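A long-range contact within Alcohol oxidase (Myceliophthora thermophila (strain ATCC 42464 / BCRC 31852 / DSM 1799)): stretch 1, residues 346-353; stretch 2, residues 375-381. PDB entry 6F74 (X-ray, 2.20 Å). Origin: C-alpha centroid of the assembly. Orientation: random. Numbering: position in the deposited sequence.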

# COMPACT_ATOMS: atom_id res chain seq x y z
N ASN A 346 -21.91 9.73 -1.98
CA ASN A 346 -22.52 11.05 -1.84
C ASN A 346 -23.23 11.30 -0.50
O ASN A 346 -23.32 12.43 -0.04
N ASN A 347 -23.75 10.24 0.10
CA ASN A 347 -24.37 10.29 1.41
C ASN A 347 -23.39 10.19 2.58
O ASN A 347 -23.84 9.99 3.71
N GLY A 348 -22.07 10.30 2.35
CA GLY A 348 -21.10 10.18 3.44
C GLY A 348 -20.71 8.80 3.92
O GLY A 348 -20.18 8.63 5.03
N VAL A 349 -20.94 7.79 3.07
CA VAL A 349 -20.61 6.41 3.39
C VAL A 349 -19.22 6.07 2.81
O VAL A 349 -18.86 6.46 1.68
N ALA A 350 -18.46 5.34 3.62
CA ALA A 350 -17.14 4.85 3.24
C ALA A 350 -16.90 3.48 3.86
O ALA A 350 -17.61 3.06 4.78
N GLY A 351 -15.86 2.80 3.36
CA GLY A 351 -15.40 1.54 3.97
C GLY A 351 -15.01 0.49 2.96
O GLY A 351 -14.66 0.80 1.81
N TYR A 352 -15.06 -0.77 3.39
CA TYR A 352 -14.52 -1.83 2.57
C TYR A 352 -15.45 -3.00 2.46
O TYR A 352 -16.04 -3.44 3.47
N GLY A 353 -15.54 -3.53 1.24
CA GLY A 353 -16.35 -4.70 0.92
C GLY A 353 -15.51 -5.77 0.26
O GLY A 353 -14.53 -5.47 -0.43
N PHE A 375 -19.03 -0.88 6.21
CA PHE A 375 -19.16 0.49 5.78
C PHE A 375 -19.51 1.34 7.00
O PHE A 375 -19.86 0.81 8.07
N TRP A 376 -19.45 2.65 6.82
CA TRP A 376 -19.71 3.57 7.92
C TRP A 376 -19.99 4.98 7.46
O TRP A 376 -19.58 5.39 6.37
N THR A 377 -20.73 5.69 8.31
CA THR A 377 -20.97 7.10 8.17
C THR A 377 -20.35 7.83 9.37
O THR A 377 -20.98 7.91 10.44
N ILE A 378 -19.16 8.35 9.17
CA ILE A 378 -18.50 9.17 10.19
C ILE A 378 -19.28 10.45 10.42
O ILE A 378 -19.59 11.15 9.47
N GLY A 379 -19.61 10.74 11.67
CA GLY A 379 -20.35 11.95 12.01
C GLY A 379 -21.86 11.82 12.07
O GLY A 379 -22.53 12.81 12.34
N LYS A 380 -22.40 10.61 11.85
CA LYS A 380 -23.85 10.39 11.79
C LYS A 380 -24.30 9.28 12.74
O LYS A 380 -23.64 8.25 12.82
N ARG A 381 -25.41 9.51 13.42
CA ARG A 381 -26.00 8.51 14.33
C ARG A 381 -26.76 7.50 13.46
O ARG A 381 -26.88 7.69 12.26

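Two antiparallel strands, the strand that runs through Gly-353 and on beyond it and the strand that reaches Ile-378, pack side by side, and the two largest shares of the 481 Å² buried between the stretches belong to Trp-376 (88 Å²) and Phe-375 (87 Å²). The backbone holds them in register through the Ala-350/Trp-376 pair: Ala-350 N donates to Trp-376 O (3.0 Å), and Trp-376 N donates to Ala-350 O (2.8 Å, a more bent bond). The same carbonyls also receive CA-H contacts, from Val-349 CA to Trp-376 O (3.3 Å) and from Phe-375 CA to Ala-350 O (3.2 Å).

Trp-376 leaves the sheet on the same face as Ala-350. Its chi1 of 39° (p) and chi2 of 77° bring the indole back across the neighbouring strand, so that the ring lies over backbone rather than beside it. Gly-351 CA sits over one face of the indole, 3.9 Å from the centroid of the six-membered ring, a CH-pi contact, with Trp-376 CZ2 at 3.5 Å from Gly-351 CA. The absence of a side chain permits this approach: a CB on Gly-351 would lie 2.9 Å from Phe-375 CA and 3.4 Å from Trp-376 CE2. Ala-350 CB adds a small apolar contact, 4.2 Å from Trp-376 CD1. Trp-376 NE1 is 3.5 Å from Ala-350 O, but the angle is poor; its hydrogen bond is made elsewhere in the structure. At the far end of the indole, Trp-376 CH2 meets the edge of the Tyr-352 ring, 3.9 Å from Tyr-352 CD1. Tyr-352 starts away from the other strand, and its m rotamer (chi1 -54°, chi2 89°) leaves the ring within reach.

Phe-375, rotamer m (chi1 -74°, chi2 -2°), points sideways and runs its ring along the backbone of 351-353. Phe-375 CD1 lies 3.7 Å from Gly-351 C and 3.6 Å from Tyr-352 N, which meets the ring at its edge; Phe-375 CE1 reaches Gly-353 N at 4.0 Å. Its CB packs against Val-349, with Val-349 CG1 to Phe-375 CB at 3.8 Å. Val-349 (t) also touches Thr-377 (p) on the face opposite Trp-376, Val-349 CG2 to Thr-377 CG2 being 3.7 Å.

Beyond this apolar patch the contact turns polar. Water 1 bridges the stretches, its oxygen 2.7 Å from Gly-348 O and 2.5 Å from Ile-378 O; with further acceptors elsewhere in the structure it has fewer protons than acceptors in reach, so the two bonds need not be made at once. Lys-380 (m, t, t, p) points toward the first stretch, its NZ 3.8 Å from Asn-347 O.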

# COMPACT_ATOMS: atom_id res chain seq x y z
CB ASN A 346 -23.52 11.29 -2.97
CG ASN A 346 -24.07 12.69 -2.97
OD1 ASN A 346 -23.36 13.61 -2.53
ND2 ASN A 346 -25.35 12.88 -3.41
CB ASN A 347 -25.42 9.14 1.53
CG ASN A 347 -26.57 9.27 0.54
OD1 ASN A 347 -26.81 10.34 0.01
ND2 ASN A 347 -27.29 8.17 0.30
CB VAL A 349 -21.66 5.41 2.84
CG1 VAL A 349 -21.36 3.98 3.29
CG2 VAL A 349 -23.06 5.77 3.33
CB ALA A 350 -16.06 5.83 3.67
CB TYR A 352 -13.16 -2.30 3.12
CG TYR A 352 -12.18 -1.16 3.29
CD1 TYR A 352 -12.12 -0.42 4.50
CD2 TYR A 352 -11.32 -0.82 2.28
CE1 TYR A 352 -11.23 0.61 4.66
CE2 TYR A 352 -10.42 0.23 2.43
CZ TYR A 352 -10.38 0.93 3.63
OH TYR A 352 -9.48 1.95 3.78
CB PHE A 375 -20.25 0.67 4.71
CG PHE A 375 -19.90 0.18 3.31
CD1 PHE A 375 -18.65 -0.38 2.97
CD2 PHE A 375 -20.86 0.29 2.29
CE1 PHE A 375 -18.38 -0.80 1.69
CE2 PHE A 375 -20.59 -0.14 0.99
CZ PHE A 375 -19.33 -0.69 0.70
CB TRP A 376 -18.54 3.59 8.88
CG TRP A 376 -17.16 3.53 8.22
CD1 TRP A 376 -16.50 4.54 7.60
CD2 TRP A 376 -16.31 2.39 8.15
NE1 TRP A 376 -15.29 4.11 7.13
CE2 TRP A 376 -15.14 2.79 7.46
CE3 TRP A 376 -16.42 1.07 8.60
CZ2 TRP A 376 -14.09 1.91 7.21
CZ3 TRP A 376 -15.38 0.20 8.35
CH2 TRP A 376 -14.22 0.63 7.67
CB THR A 377 -22.48 7.42 8.16
OG1 THR A 377 -23.12 6.79 9.29
CG2 THR A 377 -23.12 6.91 6.87
CB ILE A 378 -17.04 9.52 9.79
CG1 ILE A 378 -16.20 8.24 9.96
CG2 ILE A 378 -16.45 10.60 10.69
CD1 ILE A 378 -14.87 8.25 9.21
CB LYS A 380 -24.27 10.05 10.38
CG LYS A 380 -24.06 11.17 9.36
CD LYS A 380 -24.49 10.70 7.96
CE LYS A 380 -24.93 11.80 7.02
NZ LYS A 380 -23.80 12.59 6.48
CB ARG A 381 -26.92 9.18 15.36
CG ARG A 381 -26.16 10.10 16.30
CD ARG A 381 -26.95 10.60 17.50
NE ARG A 381 -26.14 10.56 18.73
CZ ARG A 381 -25.12 11.40 19.03
NH1 ARG A 381 -24.75 12.39 18.20
NH2 ARG A 381 -24.45 11.23 20.17
O HOH W 1 -19.68 10.23 7.13